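Local coordinates for protein actinorhodin polyketide putative beta-ketoacyl synthase 2 (Streptomyces coelicolor A3, PDB 1TQY) that probably takes part in building the polyketide chain of the antibiotic actinorhodin, as the chain length factor related to beta-ketoacyl-ACP synthases, at residues A284-T294 against F402-R410; D298-A307 against P389-R397. All coordinates share one frame; numbering follows the deposited sequence.

Interaction 1: residues A284-T294 against F402-R410; sequences AIRLALNDAGT and FNSAAVLRR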
ATOM      1  N   ALA B 284     -13.458  11.281 -11.646  1.00 16.27           N
ATOM      2  CA  ALA B 284     -13.630  10.137 -10.753  1.00 18.54           C
ATOM      3  C   ALA B 284     -15.112   9.901 -10.477  1.00 20.23           C
ATOM      4  O   ALA B 284     -15.600   8.771 -10.540  1.00 22.43           O
ATOM      5  CB  ALA B 284     -12.879  10.371  -9.425  1.00 14.33           C
ATOM      6  N   ILE B 285     -15.837  10.975 -10.174  1.00 20.28           N
ATOM      7  CA  ILE B 285     -17.260  10.858  -9.899  1.00 22.19           C
ATOM      8  C   ILE B 285     -18.012  10.220 -11.063  1.00 23.52           C
ATOM      9  O   ILE B 285     -18.746   9.245 -10.883  1.00 22.80           O
ATOM     10  CB  ILE B 285     -17.903  12.216  -9.630  1.00 20.18           C
ATOM     11  CG1 ILE B 285     -17.321  12.824  -8.353  1.00 19.25           C
ATOM     12  CG2 ILE B 285     -19.414  12.036  -9.526  1.00 20.54           C
ATOM     13  CD1 ILE B 285     -17.672  14.277  -8.168  1.00 19.25           C
ATOM     14  N   ARG B 286     -17.824  10.765 -12.258  1.00 23.66           N
ATOM     15  CA  ARG B 286     -18.518  10.230 -13.427  1.00 25.31           C
ATOM     16  C   ARG B 286     -18.094   8.800 -13.739  1.00 25.55           C
ATOM     17  O   ARG B 286     -18.880   8.014 -14.271  1.00 25.61           O
ATOM     18  CB  ARG B 286     -18.270  11.101 -14.655  1.00 25.37           C
ATOM     19  CG  ARG B 286     -18.823  12.486 -14.557  1.00 25.74           C
ATOM     20  CD  ARG B 286     -18.415  13.313 -15.767  1.00 25.87           C
ATOM     21  NE  ARG B 286     -18.922  14.670 -15.631  1.00 28.13           N
ATOM     22  CZ  ARG B 286     -20.193  15.014 -15.806  1.00 29.60           C
ATOM     23  NH1 ARG B 286     -21.095  14.097 -16.144  1.00 27.88           N
ATOM     24  NH2 ARG B 286     -20.565  16.272 -15.607  1.00 31.14           N
ATOM     25  N   LEU B 287     -16.848   8.468 -13.424  1.00 25.34           N
ATOM     26  CA  LEU B 287     -16.354   7.118 -13.665  1.00 25.91           C
ATOM     27  C   LEU B 287     -17.074   6.178 -12.703  1.00 25.37           C
ATOM     28  O   LEU B 287     -17.558   5.118 -13.093  1.00 25.42           O
ATOM     29  CB  LEU B 287     -14.843   7.050 -13.440  1.00 26.70           C
ATOM     30  CG  LEU B 287     -13.940   6.843 -14.659  1.00 29.37           C
ATOM     31  CD1 LEU B 287     -14.556   7.443 -15.904  1.00 29.68           C
ATOM     32  CD2 LEU B 287     -12.563   7.430 -14.370  1.00 26.23           C
ATOM     33  N   ALA B 288     -17.157   6.585 -11.442  1.00 25.60           N
ATOM     34  CA  ALA B 288     -17.825   5.778 -10.434  1.00 25.14           C
ATOM     35  C   ALA B 288     -19.305   5.589 -10.770  1.00 25.69           C
ATOM     36  O   ALA B 288     -19.850   4.502 -10.582  1.00 26.05           O
ATOM     37  CB  ALA B 288     -17.667   6.420  -9.044  1.00 23.76           C
ATOM     38  N   LEU B 289     -19.963   6.638 -11.255  1.00 26.14           N
ATOM     39  CA  LEU B 289     -21.383   6.536 -11.604  1.00 26.70           C
ATOM     40  C   LEU B 289     -21.616   5.573 -12.761  1.00 27.13           C
ATOM     41  O   LEU B 289     -22.614   4.854 -12.775  1.00 28.46           O
ATOM     42  CB  LEU B 289     -21.944   7.912 -11.962  1.00 25.71           C
ATOM     43  CG  LEU B 289     -22.158   8.880 -10.800  1.00 26.28           C
ATOM     44  CD1 LEU B 289     -22.674  10.207 -11.343  1.00 26.82           C
ATOM     45  CD2 LEU B 289     -23.154   8.289  -9.807  1.00 23.77           C
ATOM     46  N   ASN B 290     -20.698   5.564 -13.727  1.00 27.56           N
ATOM     47  CA  ASN B 290     -20.802   4.673 -14.887  1.00 31.00           C
ATOM     48  C   ASN B 290     -20.637   3.217 -14.490  1.00 30.60           C
ATOM     49  O   ASN B 290     -21.334   2.332 -14.990  1.00 30.16           O
ATOM     50  CB  ASN B 290     -19.723   4.988 -15.921  1.00 34.67           C
ATOM     51  CG  ASN B 290     -20.054   6.188 -16.762  1.00 39.63           C
ATOM     52  OD1 ASN B 290     -21.148   6.283 -17.324  1.00 43.10           O
ATOM     53  ND2 ASN B 290     -19.104   7.114 -16.871  1.00 42.23           N
ATOM     54  N   ASP B 291     -19.671   2.984 -13.615  1.00 29.87           N
ATOM     55  CA  ASP B 291     -19.375   1.653 -13.124  1.00 30.32           C
ATOM     56  C   ASP B 291     -20.642   1.118 -12.459  1.00 29.92           C
ATOM     57  O   ASP B 291     -20.986  -0.050 -12.605  1.00 31.19           O
ATOM     58  CB  ASP B 291     -18.208   1.745 -12.135  1.00 29.78           C
ATOM     59  CG  ASP B 291     -17.749   0.395 -11.631  1.00 30.66           C
ATOM     60  OD1 ASP B 291     -17.927  -0.608 -12.351  1.00 30.90           O
ATOM     61  OD2 ASP B 291     -17.187   0.349 -10.516  1.00 29.10           O
ATOM     62  N   ALA B 292     -21.348   2.002 -11.767  1.00 29.90           N
ATOM     63  CA  ALA B 292     -22.571   1.647 -11.060  1.00 29.94           C
ATOM     64  C   ALA B 292     -23.785   1.592 -11.979  1.00 31.07           C
ATOM     65  O   ALA B 292     -24.834   1.091 -11.586  1.00 31.81           O
ATOM     66  CB  ALA B 292     -22.820   2.645  -9.946  1.00 27.86           C
ATOM     67  N   GLY B 293     -23.644   2.104 -13.199  1.00 31.66           N
ATOM     68  CA  GLY B 293     -24.762   2.100 -14.126  1.00 34.03           C
ATOM     69  C   GLY B 293     -25.848   3.057 -13.665  1.00 35.99           C
ATOM     70  O   GLY B 293     -27.037   2.823 -13.893  1.00 37.39           O
ATOM     71  N   THR B 294     -25.439   4.134 -13.000  1.00 36.57           N
ATOM     72  CA  THR B 294     -26.375   5.133 -12.504  1.00 37.72           C
ATOM     73  C   THR B 294     -26.010   6.549 -12.944  1.00 36.16           C
ATOM     74  O   THR B 294     -24.836   6.912 -12.979  1.00 36.41           O
ATOM     75  CB  THR B 294     -26.461   5.116 -10.963  1.00 39.94           C
ATOM     76  OG1 THR B 294     -27.039   6.348 -10.506  1.00 44.49           O
ATOM     77  CG2 THR B 294     -25.091   4.945 -10.346  1.00 41.93           C
ATOM     78  N   PHE B 402      -4.720  12.704  -5.221  1.00 21.03           N
ATOM     79  CA  PHE B 402      -5.491  11.463  -5.276  1.00 22.14           C
ATOM     80  C   PHE B 402      -6.996  11.693  -5.130  1.00 21.45           C
ATOM     81  O   PHE B 402      -7.445  12.357  -4.192  1.00 23.17           O
ATOM     82  CB  PHE B 402      -5.029  10.495  -4.179  1.00 21.07           C
ATOM     83  CG  PHE B 402      -3.582  10.097  -4.273  1.00 20.86           C
ATOM     84  CD1 PHE B 402      -2.593  10.856  -3.656  1.00 19.04           C
ATOM     85  CD2 PHE B 402      -3.219   8.916  -4.911  1.00 21.34           C
ATOM     86  CE1 PHE B 402      -1.256  10.435  -3.671  1.00 19.60           C
ATOM     87  CE2 PHE B 402      -1.889   8.484  -4.933  1.00 20.76           C
ATOM     88  CZ  PHE B 402      -0.908   9.243  -4.310  1.00 18.97           C
ATOM     89  N   ASN B 403      -7.760  11.137  -6.065  1.00 20.97           N
ATOM     90  CA  ASN B 403      -9.212  11.250  -6.070  1.00 21.01           C
ATOM     91  C   ASN B 403      -9.850   9.885  -5.982  1.00 21.48           C
ATOM     92  O   ASN B 403      -9.379   8.935  -6.602  1.00 22.30           O
ATOM     93  CB  ASN B 403      -9.700  11.915  -7.355  1.00 22.36           C
ATOM     94  CG  ASN B 403      -9.193  13.311  -7.498  1.00 20.28           C
ATOM     95  OD1 ASN B 403      -9.444  14.155  -6.650  1.00 19.79           O
ATOM     96  ND2 ASN B 403      -8.459  13.564  -8.567  1.00 23.93           N
ATOM     97  N   SER B 404     -10.936   9.793  -5.226  1.00 22.88           N
ATOM     98  CA  SER B 404     -11.617   8.528  -5.080  1.00 25.24           C
ATOM     99  C   SER B 404     -13.106   8.746  -4.870  1.00 25.62           C
ATOM    100  O   SER B 404     -13.525   9.578  -4.060  1.00 26.96           O
ATOM    101  CB  SER B 404     -11.012   7.764  -3.902  1.00 28.12           C
ATOM    102  OG  SER B 404     -11.535   6.462  -3.827  1.00 32.56           O
ATOM    103  N   ALA B 405     -13.904   7.997  -5.619  1.00 25.19           N
ATOM    104  CA  ALA B 405     -15.348   8.104  -5.530  1.00 24.70           C
ATOM    105  C   ALA B 405     -15.975   6.721  -5.413  1.00 25.38           C
ATOM    106  O   ALA B 405     -15.481   5.753  -5.992  1.00 25.60           O
ATOM    107  CB  ALA B 405     -15.889   8.827  -6.749  1.00 21.50           C
ATOM    108  N   ALA B 406     -17.069   6.636  -4.666  1.00 25.04           N
ATOM    109  CA  ALA B 406     -17.747   5.370  -4.458  1.00 24.81           C
ATOM    110  C   ALA B 406     -19.247   5.585  -4.403  1.00 24.55           C
ATOM    111  O   ALA B 406     -19.734   6.473  -3.703  1.00 23.50           O
ATOM    112  CB  ALA B 406     -17.271   4.737  -3.165  1.00 25.00           C
ATOM    113  N   VAL B 407     -19.986   4.774  -5.145  1.00 25.06           N
ATOM    114  CA  VAL B 407     -21.436   4.901  -5.142  1.00 26.15           C
ATOM    115  C   VAL B 407     -22.051   3.713  -4.410  1.00 25.72           C
ATOM    116  O   VAL B 407     -21.709   2.565  -4.674  1.00 26.16           O
ATOM    117  CB  VAL B 407     -21.982   5.036  -6.588  1.00 25.42           C
ATOM    118  CG1 VAL B 407     -21.151   4.208  -7.526  1.00 29.58           C
ATOM    119  CG2 VAL B 407     -23.450   4.620  -6.639  1.00 26.58           C
ATOM    120  N   LEU B 408     -22.946   4.005  -3.472  1.00 27.53           N
ATOM    121  CA  LEU B 408     -23.602   2.974  -2.669  1.00 30.03           C
ATOM    122  C   LEU B 408     -25.106   2.971  -2.914  1.00 32.65           C
ATOM    123  O   LEU B 408     -25.685   3.993  -3.281  1.00 31.44           O
ATOM    124  CB  LEU B 408     -23.347   3.236  -1.182  1.00 29.12           C
ATOM    125  CG  LEU B 408     -21.890   3.378  -0.735  1.00 28.91           C
ATOM    126  CD1 LEU B 408     -21.844   3.742   0.721  1.00 28.24           C
ATOM    127  CD2 LEU B 408     -21.148   2.075  -0.989  1.00 31.15           C
ATOM    128  N   ARG B 409     -25.737   1.819  -2.701  1.00 36.10           N
ATOM    129  CA  ARG B 409     -27.182   1.701  -2.879  1.00 40.30           C
ATOM    130  C   ARG B 409     -27.849   1.074  -1.668  1.00 42.44           C
ATOM    131  O   ARG B 409     -27.265   0.230  -0.993  1.00 43.32           O
ATOM    132  CB  ARG B 409     -27.523   0.845  -4.096  1.00 42.21           C
ATOM    133  CG  ARG B 409     -27.196   1.458  -5.428  1.00 45.00           C
ATOM    134  CD  ARG B 409     -28.266   1.085  -6.438  1.00 49.00           C
ATOM    135  NE  ARG B 409     -27.881   1.486  -7.785  1.00 51.89           N
ATOM    136  CZ  ARG B 409     -26.941   0.876  -8.500  1.00 52.44           C
ATOM    137  NH1 ARG B 409     -26.296  -0.168  -7.995  1.00 52.84           N
ATOM    138  NH2 ARG B 409     -26.638   1.321  -9.712  1.00 53.27           N
ATOM    139  N   ARG B 410     -29.084   1.492  -1.412  1.00 45.44           N
ATOM    140  CA  ARG B 410     -29.877   0.979  -0.302  1.00 49.12           C
ATOM    141  C   ARG B 410     -30.132  -0.501  -0.547  1.00 50.65           C
ATOM    142  O   ARG B 410     -30.456  -0.899  -1.667  1.00 50.84           O
ATOM    143  CB  ARG B 410     -31.222   1.709  -0.248  1.00 52.20           C
ATOM    144  CG  ARG B 410     -31.712   2.114   1.142  1.00 56.28           C
ATOM    145  CD  ARG B 410     -32.004   0.940   2.075  1.00 59.26           C
ATOM    146  NE  ARG B 410     -30.799   0.348   2.659  1.00 61.53           N
ATOM    147  CZ  ARG B 410     -30.810  -0.519   3.669  1.00 62.57           C
ATOM    148  NH1 ARG B 410     -31.964  -0.896   4.209  1.00 62.29           N
ATOM    149  NH2 ARG B 410     -29.673  -1.013   4.135  1.00 63.01           N
TER

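Interaction 2: residues D298-A307 against P389-R397; sequences DVDVVFADGA and PRTALVLAR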
ATOM      1  N   ASP B 298     -29.817  10.201 -10.437  1.00 34.13           N
ATOM      2  CA  ASP B 298     -30.135   9.124  -9.508  1.00 34.35           C
ATOM      3  C   ASP B 298     -29.577   9.334  -8.098  1.00 32.59           C
ATOM      4  O   ASP B 298     -30.147   8.832  -7.122  1.00 32.07           O
ATOM      5  CB  ASP B 298     -29.635   7.802 -10.091  1.00 36.13           C
ATOM      6  CG  ASP B 298     -30.302   7.464 -11.424  1.00 40.80           C
ATOM      7  OD1 ASP B 298     -29.709   6.690 -12.211  1.00 42.99           O
ATOM      8  OD2 ASP B 298     -31.426   7.957 -11.683  1.00 40.55           O
ATOM      9  N   VAL B 299     -28.473  10.074  -7.990  1.00 29.91           N
ATOM     10  CA  VAL B 299     -27.849  10.320  -6.686  1.00 27.59           C
ATOM     11  C   VAL B 299     -28.705  11.191  -5.773  1.00 27.35           C
ATOM     12  O   VAL B 299     -29.135  12.274  -6.158  1.00 28.86           O
ATOM     13  CB  VAL B 299     -26.462  10.977  -6.831  1.00 24.90           C
ATOM     14  CG1 VAL B 299     -25.782  11.076  -5.450  1.00 23.34           C
ATOM     15  CG2 VAL B 299     -25.618  10.168  -7.764  1.00 23.86           C
ATOM     16  N   ASP B 300     -28.914  10.718  -4.552  1.00 27.47           N
ATOM     17  CA  ASP B 300     -29.732  11.417  -3.581  1.00 28.39           C
ATOM     18  C   ASP B 300     -28.926  12.191  -2.556  1.00 27.77           C
ATOM     19  O   ASP B 300     -29.448  13.091  -1.908  1.00 28.72           O
ATOM     20  CB  ASP B 300     -30.635  10.411  -2.872  1.00 29.52           C
ATOM     21  CG  ASP B 300     -31.571   9.712  -3.825  1.00 31.66           C
ATOM     22  OD1 ASP B 300     -31.789   8.486  -3.659  1.00 31.90           O
ATOM     23  OD2 ASP B 300     -32.095  10.392  -4.740  1.00 33.17           O
ATOM     24  N   VAL B 301     -27.654  11.845  -2.402  1.00 25.98           N
ATOM     25  CA  VAL B 301     -26.823  12.534  -1.426  1.00 24.36           C
ATOM     26  C   VAL B 301     -25.340  12.317  -1.678  1.00 24.18           C
ATOM     27  O   VAL B 301     -24.905  11.214  -2.023  1.00 24.53           O
ATOM     28  CB  VAL B 301     -27.158  12.075   0.008  1.00 23.19           C
ATOM     29  CG1 VAL B 301     -26.946  10.582   0.141  1.00 21.58           C
ATOM     30  CG2 VAL B 301     -26.302  12.827   1.014  1.00 20.47           C
ATOM     31  N   VAL B 302     -24.571  13.382  -1.496  1.00 23.77           N
ATOM     32  CA  VAL B 302     -23.138  13.337  -1.703  1.00 23.43           C
ATOM     33  C   VAL B 302     -22.364  13.582  -0.413  1.00 24.08           C
ATOM     34  O   VAL B 302     -22.482  14.648   0.206  1.00 26.42           O
ATOM     35  CB  VAL B 302     -22.707  14.391  -2.734  1.00 22.38           C
ATOM     36  CG1 VAL B 302     -21.205  14.378  -2.897  1.00 19.24           C
ATOM     37  CG2 VAL B 302     -23.406  14.129  -4.057  1.00 19.88           C
ATOM     38  N   PHE B 303     -21.609  12.574   0.011  1.00 23.58           N
ATOM     39  CA  PHE B 303     -20.769  12.699   1.194  1.00 22.28           C
ATOM     40  C   PHE B 303     -19.443  13.215   0.677  1.00 21.41           C
ATOM     41  O   PHE B 303     -18.600  12.450   0.220  1.00 19.85           O
ATOM     42  CB  PHE B 303     -20.586  11.346   1.876  1.00 22.42           C
ATOM     43  CG  PHE B 303     -21.725  10.975   2.757  1.00 22.26           C
ATOM     44  CD1 PHE B 303     -22.960  10.658   2.211  1.00 21.08           C
ATOM     45  CD2 PHE B 303     -21.580  10.990   4.141  1.00 22.33           C
ATOM     46  CE1 PHE B 303     -24.044  10.368   3.032  1.00 22.16           C
ATOM     47  CE2 PHE B 303     -22.659  10.703   4.973  1.00 22.73           C
ATOM     48  CZ  PHE B 303     -23.894  10.391   4.420  1.00 20.59           C
ATOM     49  N   ALA B 304     -19.283  14.531   0.742  1.00 22.09           N
ATOM     50  CA  ALA B 304     -18.095  15.224   0.252  1.00 23.26           C
ATOM     51  C   ALA B 304     -16.824  14.965   1.048  1.00 23.58           C
ATOM     52  O   ALA B 304     -16.874  14.664   2.241  1.00 23.33           O
ATOM     53  CB  ALA B 304     -18.380  16.725   0.213  1.00 22.32           C
ATOM     54  N   ASP B 305     -15.684  15.097   0.380  1.00 23.32           N
ATOM     55  CA  ASP B 305     -14.406  14.893   1.035  1.00 24.20           C
ATOM     56  C   ASP B 305     -14.285  15.888   2.202  1.00 24.14           C
ATOM     57  O   ASP B 305     -13.778  15.541   3.271  1.00 25.83           O
ATOM     58  CB  ASP B 305     -13.270  15.074   0.015  1.00 25.63           C
ATOM     59  CG  ASP B 305     -11.889  15.024   0.648  1.00 27.19           C
ATOM     60  OD1 ASP B 305     -11.490  13.957   1.173  1.00 26.29           O
ATOM     61  OD2 ASP B 305     -11.205  16.062   0.605  1.00 28.96           O
ATOM     62  N   GLY B 306     -14.768  17.115   2.006  1.00 23.59           N
ATOM     63  CA  GLY B 306     -14.726  18.114   3.066  1.00 22.16           C
ATOM     64  C   GLY B 306     -13.337  18.453   3.556  1.00 23.39           C
ATOM     65  O   GLY B 306     -13.005  18.233   4.727  1.00 23.70           O
ATOM     66  N   ALA B 307     -12.525  19.012   2.668  1.00 22.70           N
ATOM     67  CA  ALA B 307     -11.144  19.364   3.000  1.00 23.75           C
ATOM     68  C   ALA B 307     -10.971  20.357   4.148  1.00 24.74           C
ATOM     69  O   ALA B 307      -9.996  20.274   4.898  1.00 25.99           O
ATOM     70  CB  ALA B 307     -10.441  19.891   1.757  1.00 23.33           C
ATOM     71  N   PRO B 389     -32.858   8.841   1.376  1.00 32.72           N
ATOM     72  CA  PRO B 389     -32.001   8.616   0.204  1.00 32.89           C
ATOM     73  C   PRO B 389     -31.834   7.124  -0.084  1.00 32.91           C
ATOM     74  O   PRO B 389     -31.875   6.301   0.829  1.00 32.96           O
ATOM     75  CB  PRO B 389     -30.687   9.280   0.606  1.00 33.28           C
ATOM     76  CG  PRO B 389     -30.660   9.069   2.089  1.00 32.64           C
ATOM     77  CD  PRO B 389     -32.078   9.407   2.491  1.00 32.26           C
ATOM     78  N   ARG B 390     -31.650   6.779  -1.352  1.00 33.52           N
ATOM     79  CA  ARG B 390     -31.493   5.381  -1.732  1.00 34.56           C
ATOM     80  C   ARG B 390     -30.131   5.146  -2.382  1.00 32.58           C
ATOM     81  O   ARG B 390     -29.639   4.018  -2.446  1.00 32.01           O
ATOM     82  CB  ARG B 390     -32.603   4.980  -2.703  1.00 38.47           C
ATOM     83  CG  ARG B 390     -32.982   3.514  -2.630  1.00 47.26           C
ATOM     84  CD  ARG B 390     -33.529   2.998  -3.959  1.00 52.15           C
ATOM     85  NE  ARG B 390     -32.466   2.841  -4.954  1.00 56.99           N
ATOM     86  CZ  ARG B 390     -32.651   2.361  -6.180  1.00 58.26           C
ATOM     87  NH1 ARG B 390     -33.869   1.993  -6.564  1.00 59.51           N
ATOM     88  NH2 ARG B 390     -31.622   2.239  -7.012  1.00 59.25           N
ATOM     89  N   THR B 391     -29.528   6.219  -2.874  1.00 31.15           N
ATOM     90  CA  THR B 391     -28.223   6.131  -3.519  1.00 29.51           C
ATOM     91  C   THR B 391     -27.353   7.262  -3.002  1.00 29.09           C
ATOM     92  O   THR B 391     -27.764   8.420  -2.991  1.00 29.16           O
ATOM     93  CB  THR B 391     -28.344   6.249  -5.047  1.00 30.26           C
ATOM     94  OG1 THR B 391     -29.145   5.169  -5.541  1.00 32.01           O
ATOM     95  CG2 THR B 391     -26.970   6.193  -5.698  1.00 29.58           C
ATOM     96  N   ALA B 392     -26.147   6.922  -2.574  1.00 26.47           N
ATOM     97  CA  ALA B 392     -25.241   7.918  -2.048  1.00 24.43           C
ATOM     98  C   ALA B 392     -23.905   7.853  -2.760  1.00 23.86           C
ATOM     99  O   ALA B 392     -23.468   6.775  -3.168  1.00 23.21           O
ATOM    100  CB  ALA B 392     -25.037   7.694  -0.553  1.00 23.35           C
ATOM    101  N   LEU B 393     -23.280   9.016  -2.938  1.00 22.18           N
ATOM    102  CA  LEU B 393     -21.955   9.100  -3.548  1.00 22.81           C
ATOM    103  C   LEU B 393     -21.026   9.539  -2.413  1.00 22.33           C
ATOM    104  O   LEU B 393     -21.344  10.465  -1.666  1.00 23.32           O
ATOM    105  CB  LEU B 393     -21.909  10.148  -4.679  1.00 20.68           C
ATOM    106  CG  LEU B 393     -20.498  10.450  -5.220  1.00 19.95           C
ATOM    107  CD1 LEU B 393     -20.002   9.278  -6.042  1.00 18.85           C
ATOM    108  CD2 LEU B 393     -20.503  11.728  -6.082  1.00 21.33           C
ATOM    109  N   VAL B 394     -19.900   8.847  -2.268  1.00 22.60           N
ATOM    110  CA  VAL B 394     -18.908   9.160  -1.239  1.00 22.17           C
ATOM    111  C   VAL B 394     -17.627   9.570  -1.959  1.00 23.07           C
ATOM    112  O   VAL B 394     -17.196   8.905  -2.900  1.00 23.77           O
ATOM    113  CB  VAL B 394     -18.628   7.937  -0.321  1.00 22.19           C
ATOM    114  CG1 VAL B 394     -17.554   8.286   0.721  1.00 22.45           C
ATOM    115  CG2 VAL B 394     -19.916   7.522   0.393  1.00 22.13           C
ATOM    116  N   LEU B 395     -17.031  10.669  -1.513  1.00 21.28           N
ATOM    117  CA  LEU B 395     -15.818  11.215  -2.123  1.00 21.20           C
ATOM    118  C   LEU B 395     -14.657  11.327  -1.143  1.00 21.99           C
ATOM    119  O   LEU B 395     -14.857  11.610   0.035  1.00 21.52           O
ATOM    120  CB  LEU B 395     -16.116  12.612  -2.663  1.00 19.94           C
ATOM    121  CG  LEU B 395     -17.265  12.686  -3.662  1.00 20.86           C
ATOM    122  CD1 LEU B 395     -17.455  14.112  -4.137  1.00 18.65           C
ATOM    123  CD2 LEU B 395     -16.951  11.763  -4.825  1.00 18.88           C
ATOM    124  N   ALA B 396     -13.441  11.135  -1.634  1.00 21.49           N
ATOM    125  CA  ALA B 396     -12.277  11.264  -0.770  1.00 22.23           C
ATOM    126  C   ALA B 396     -11.102  11.705  -1.612  1.00 22.42           C
ATOM    127  O   ALA B 396     -10.971  11.286  -2.753  1.00 22.70           O
ATOM    128  CB  ALA B 396     -11.953   9.930  -0.101  1.00 22.17           C
ATOM    129  N   ARG B 397     -10.265  12.588  -1.079  1.00 22.48           N
ATOM    130  CA  ARG B 397      -9.092  12.995  -1.837  1.00 23.03           C
ATOM    131  C   ARG B 397      -7.884  12.787  -0.970  1.00 22.21           C
ATOM    132  O   ARG B 397      -7.972  12.808   0.251  1.00 19.72           O
ATOM    133  CB  ARG B 397      -9.139  14.466  -2.239  1.00 22.76           C
ATOM    134  CG  ARG B 397     -10.343  14.846  -3.044  1.00 25.52           C
ATOM    135  CD  ARG B 397     -11.033  16.007  -2.370  1.00 28.64           C
ATOM    136  NE  ARG B 397     -10.671  17.258  -3.000  1.00 28.62           N
ATOM    137  CZ  ARG B 397     -11.008  18.464  -2.554  1.00 27.29           C
ATOM    138  NH1 ARG B 397     -11.726  18.622  -1.445  1.00 22.48           N
ATOM    139  NH2 ARG B 397     -10.634  19.514  -3.257  1.00 23.44           N
TER
HETATM  140  O   HOH W   1     -13.351  19.896   0.314  1.00 32.05           O

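Interaction 1: residues A284-T294 against F402-R410
Ala-288 rests its CB on CB of Ala-405 at 3.8 Å, the middle of a row in which one face of helix 284-292 lies along alternate residues of strand 402-410. Small side chains let the backbones come close: the two short axes approach to 7.3 Å and run in the same general direction, crossing at 31°. Toward the start of the helix, Ala-284 sets its CB against CB of Asn-403 at 4.1 Å, while the amide of Asn-403 turns to Asp-270 and Thr-268. In the other direction Val-407 fills the next place, its CG1 packed against CB of Ala-292. The 3.3 Å between these two carbons is shorter than usual and, with a chi1 of 35° well off a staggered value, makes the exact placing of this valine doubtful. CG2 of Val-407 meets CG2 of Thr-294 tip to tip at 4.1 Å. Beyond the valine comes the polar edge. Arg-409, bent at chi2, brings NH2 to 2.6 Å from O of Ala-292; the oxygen lies in the guanidinium plane, at its edge, although the N-H points only moderately straight at it (143°). The carbonyl so gripped belongs to the last turn, just before Gly-293, whose positive phi closes the helix in a Schellman motif. An alanine-lined helix laid on a beta-sheet in this way fits the layered alpha/beta thiolase fold of the ketosynthase family.

Interaction 2: residues D298-A307 against P389-R397
Asp-305 turns its CG anti to the backbone N (chi1 174°), toward Arg-397, whose chain bends at chi2 and chi3 to fold back over the carboxylate. The two side chains cross at about a right angle, their flat groups 81° apart; the salt bridge from Arg-397 NH1 to Asp-305 OD2 is long and weak, at 3.3 Å. A firmer grip comes from the backbone: N of Arg-397 reaches OD1 of Asp-305 at 2.9 Å from above the carboxylate plane. NH2 of Arg-340 forms a salt bridge to OD1, a second charged partner for the carboxylate, and NH2 of Arg-397 bonds to O of Leu-312. Water 1 joins NH1 of Arg-397, weakly, to N of Ala-307. Between the ends, strands 301-303 and 391-397 pair in parallel, as expected in the core sheets of the thiolase fold. Val-302 is paired with Leu-393 and Phe-303 with Val-394; N of Phe-303 bonds to O of Leu-393 at 2.7 Å, and O of Phe-303 receives N of Leu-395. On one face CG1 of Val-302 meets CD1 of Leu-395 at 4.0 Å; on the other CG1 of Val-301 sits 3.5 Å from CB of Ala-392. At the far end OD1 of Asp-300 accepts two backbone donors on its anti side, Arg-390 N at 2.9 Å and Thr-391 N at 3.3 Å, while CB of Asp-300 lies against CB of Pro-389.

In the fold
Following the chain from its N terminus, the first of the four segments is reached late, on helix 281-292, after strand 260-269; after a short connection comes strand 301-303, so the first segments of both interactions come in succession. Interaction 2 closes the inner loop when strand 391-398 returns beside 301-303, after helices 310-324 and 345-359. The chain then turns back into the neighbouring antiparallel strand 402-410, and interaction 1 closes the outer loop; the inner loop lies wholly within it and the two do not cross. Probable hydrogen bonds from Val-394 N to Ala-406 O and from Arg-410 N to Arg-390 O join the two contacts. Interaction 2 adds a parallel neighbour to this sheet, and interaction 1 lays a helix on it.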